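PDB 3JXE: tryptophan--tRNA ligase from Pyrococcus horikoshii, which catalyses the ATP-dependent attachment of L-tryptophan to tRNA(Trp), releasing AMP and diphosphate. Local coordinates for residues Phe243-Leu247 / Lys305-Ile309. Residues are numbered along the deposited sequence.
Sequences FVPSL and KWLEI. With TYM (tryptophanyl-5'AMP), chain E.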
loop_
_atom_site.group_PDB
_atom_site.type_symbol
_atom_site.label_atom_id
_atom_site.label_comp_id
_atom_site.label_asym_id
_atom_site.label_seq_id
_atom_site.Cartn_x
_atom_site.Cartn_y
_atom_site.Cartn_z
ATOM N N PHE B 243 -19.708 -21.891 -8.620
ATOM C CA PHE B 243 -20.221 -21.381 -7.356
ATOM C C PHE B 243 -21.126 -22.396 -6.675
ATOM O O PHE B 243 -21.818 -23.171 -7.338
ATOM C CB PHE B 243 -20.981 -20.069 -7.563
ATOM C CG PHE B 243 -20.149 -18.967 -8.147
ATOM C CD1 PHE B 243 -20.470 -18.423 -9.385
ATOM C CD2 PHE B 243 -19.043 -18.470 -7.462
ATOM C CE1 PHE B 243 -19.706 -17.400 -9.935
ATOM C CE2 PHE B 243 -18.272 -17.451 -8.005
ATOM C CZ PHE B 243 -18.604 -16.916 -9.244
ATOM N N VAL B 244 -21.107 -22.388 -5.347
ATOM C CA VAL B 244 -22.073 -23.142 -4.561
ATOM C C VAL B 244 -23.338 -22.291 -4.461
ATOM O O VAL B 244 -23.288 -21.166 -3.956
ATOM C CB VAL B 244 -21.537 -23.470 -3.149
ATOM C CG1 VAL B 244 -22.501 -24.387 -2.406
ATOM C CG2 VAL B 244 -20.165 -24.110 -3.233
ATOM N N PRO B 245 -24.473 -22.814 -4.961
ATOM C CA PRO B 245 -25.721 -22.049 -4.944
ATOM C C PRO B 245 -26.329 -21.967 -3.545
ATOM O O PRO B 245 -26.025 -22.803 -2.691
ATOM C CB PRO B 245 -26.632 -22.851 -5.876
ATOM C CG PRO B 245 -26.132 -24.247 -5.780
ATOM C CD PRO B 245 -24.649 -24.148 -5.569
ATOM N N SER B 246 -27.171 -20.962 -3.317
ATOM C CA SER B 246 -27.888 -20.837 -2.052
ATOM C C SER B 246 -29.046 -21.833 -2.005
ATOM O O SER B 246 -29.415 -22.410 -3.031
ATOM C CB SER B 246 -28.387 -19.403 -1.845
ATOM O OG SER B 246 -29.447 -19.084 -2.731
ATOM N N LEU B 247 -29.607 -22.033 -0.813
ATOM C CA LEU B 247 -30.701 -22.984 -0.602
ATOM C C LEU B 247 -31.908 -22.739 -1.506
ATOM O O LEU B 247 -32.310 -23.626 -2.264
ATOM C CB LEU B 247 -31.146 -22.975 0.864
ATOM C CG LEU B 247 -30.368 -23.842 1.856
ATOM C CD1 LEU B 247 -30.626 -23.378 3.282
ATOM C CD2 LEU B 247 -30.717 -25.320 1.692
ATOM N N LYS B 305 -27.295 -30.719 -5.750
ATOM C CA LYS B 305 -26.142 -29.950 -6.226
ATOM C C LYS B 305 -25.034 -29.945 -5.174
ATOM O O LYS B 305 -23.864 -30.139 -5.496
ATOM C CB LYS B 305 -26.542 -28.510 -6.573
ATOM C CG LYS B 305 -27.082 -28.306 -7.989
ATOM C CD LYS B 305 -26.055 -27.673 -8.933
ATOM C CE LYS B 305 -25.279 -28.706 -9.744
ATOM N NZ LYS B 305 -24.128 -29.282 -8.996
ATOM N N TRP B 306 -25.428 -29.742 -3.918
ATOM C CA TRP B 306 -24.504 -29.693 -2.788
ATOM C C TRP B 306 -23.840 -31.041 -2.534
ATOM O O TRP B 306 -22.645 -31.103 -2.238
ATOM C CB TRP B 306 -25.245 -29.240 -1.530
ATOM C CG TRP B 306 -25.689 -27.804 -1.552
ATOM C CD1 TRP B 306 -25.764 -26.977 -2.640
ATOM C CD2 TRP B 306 -26.150 -27.039 -0.436
ATOM N NE1 TRP B 306 -26.227 -25.741 -2.265
ATOM C CE2 TRP B 306 -26.474 -25.750 -0.917
ATOM C CE3 TRP B 306 -26.315 -27.313 0.928
ATOM C CZ2 TRP B 306 -26.958 -24.738 -0.084
ATOM C CZ3 TRP B 306 -26.795 -26.306 1.756
ATOM C CH2 TRP B 306 -27.106 -25.032 1.246
ATOM N N LEU B 307 -24.623 -32.111 -2.651
ATOM C CA LEU B 307 -24.122 -33.471 -2.480
ATOM C C LEU B 307 -23.170 -33.857 -3.606
ATOM O O LEU B 307 -22.201 -34.589 -3.388
ATOM C CB LEU B 307 -25.283 -34.465 -2.406
ATOM C CG LEU B 307 -26.191 -34.406 -1.174
ATOM C CD1 LEU B 307 -27.576 -34.934 -1.508
ATOM C CD2 LEU B 307 -25.582 -35.164 0.002
ATOM N N GLU B 308 -23.453 -33.355 -4.807
ATOM C CA GLU B 308 -22.613 -33.595 -5.976
ATOM C C GLU B 308 -21.259 -32.902 -5.848
ATOM O O GLU B 308 -20.232 -33.456 -6.244
ATOM C CB GLU B 308 -23.325 -33.120 -7.248
ATOM C CG GLU B 308 -22.636 -33.523 -8.551
ATOM C CD GLU B 308 -23.127 -32.732 -9.751
ATOM O OE1 GLU B 308 -24.357 -32.578 -9.914
ATOM O OE2 GLU B 308 -22.276 -32.268 -10.539
ATOM N N ILE B 309 -21.258 -31.698 -5.281
ATOM C CA ILE B 309 -20.062 -30.853 -5.298
ATOM C C ILE B 309 -19.189 -30.914 -4.039
ATOM O O ILE B 309 -18.017 -30.531 -4.089
ATOM C CB ILE B 309 -20.395 -29.374 -5.666
ATOM C CG1 ILE B 309 -21.224 -28.699 -4.567
ATOM C CG2 ILE B 309 -21.083 -29.303 -7.037
ATOM C CD1 ILE B 309 -21.472 -27.220 -4.791
HETATM P P TYM E . -13.805 -14.190 -0.761
HETATM O O1P TYM E . -13.395 -13.996 0.649
HETATM O O2P TYM E . -15.016 -13.511 -1.270
HETATM O "O5'" TYM E . -13.985 -15.765 -1.039
HETATM C "C5'" TYM E . -12.936 -16.674 -0.686
HETATM C "C4'" TYM E . -12.880 -17.861 -1.655
HETATM O "O4'" TYM E . -14.205 -18.449 -1.777
HETATM C "C1'" TYM E . -14.576 -18.477 -3.187
HETATM N N9 TYM E . -16.067 -18.342 -3.191
HETATM C C4 TYM E . -16.932 -19.302 -3.516
HETATM N N3 TYM E . -16.792 -20.574 -3.933
HETATM C C2 TYM E . -17.853 -21.328 -4.201
HETATM N N1 TYM E . -19.084 -20.857 -4.068
HETATM C C6 TYM E . -19.298 -19.595 -3.654
HETATM N N6 TYM E . -20.540 -19.139 -3.524
HETATM C C5 TYM E . -18.206 -18.779 -3.366
HETATM N N7 TYM E . -18.074 -17.523 -2.949
HETATM C C8 TYM E . -16.770 -17.261 -2.838
HETATM C "C2'" TYM E . -13.781 -17.336 -3.817
HETATM O "O2'" TYM E . -13.536 -17.611 -5.194
HETATM C "C3'" TYM E . -12.463 -17.411 -3.056
HETATM O "O3'" TYM E . -11.625 -18.431 -3.625
HETATM N NH3 TYM E . -10.612 -10.817 -2.485
HETATM C CA TYM E . -10.735 -12.250 -2.184
HETATM C CB TYM E . -9.624 -12.670 -1.221
HETATM C CG TYM E . -8.370 -13.212 -1.973
HETATM C CD2 TYM E . -8.271 -14.339 -2.781
HETATM C CE2 TYM E . -6.950 -14.429 -3.238
HETATM C CE3 TYM E . -9.203 -15.301 -3.166
HETATM C CD1 TYM E . -7.134 -12.662 -1.958
HETATM N NE1 TYM E . -6.243 -13.415 -2.745
HETATM C CZ2 TYM E . -6.571 -15.476 -4.070
HETATM C CZ3 TYM E . -8.819 -16.348 -4.005
HETATM C CH2 TYM E . -7.503 -16.436 -4.457
HETATM C C TYM E . -12.094 -12.534 -1.533
HETATM O O TYM E . -12.684 -11.652 -0.906
HETATM O OPP TYM E . -12.551 -13.816 -1.721
#
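One short extended loop reads the adenine of the bound tryptophanyl-5'AMP with its backbone and, one residue further on, takes a hydrogen bond from a buried tryptophan. Val244 N donates to TYM N1 at 2.8 Å, almost linearly, while TYM N6 reaches back to Val244 O in a long, weak bond of 3.4 Å; this pair matches the N1/N6 edge of the base. On the helix side, Trp306 NE1 donates to Pro245 O at 3.0 Å in a bent bond (134°), and the carbonyl lies at the edge of the indole ring, near its plane. Around that bond, Val244 CG1 lies over one face of the indole, and Leu247 CG comes within 3.5 Å of Trp306 CH2 at the far end of the ring system. In this class I synthetase, with its Rossmann-fold catalytic core, 243-247 follows strand 237-241 and leads towards the KMSKS region; Val244 also makes a backbone hydrogen bond with Met254 of that motif, and the Trp306 side chain touches Met254 too. Three residues on from Trp306, the CA-to-CB bond of Ile309 points towards the loop, and its CD1 packs against Val244 CG2 at 3.7 Å.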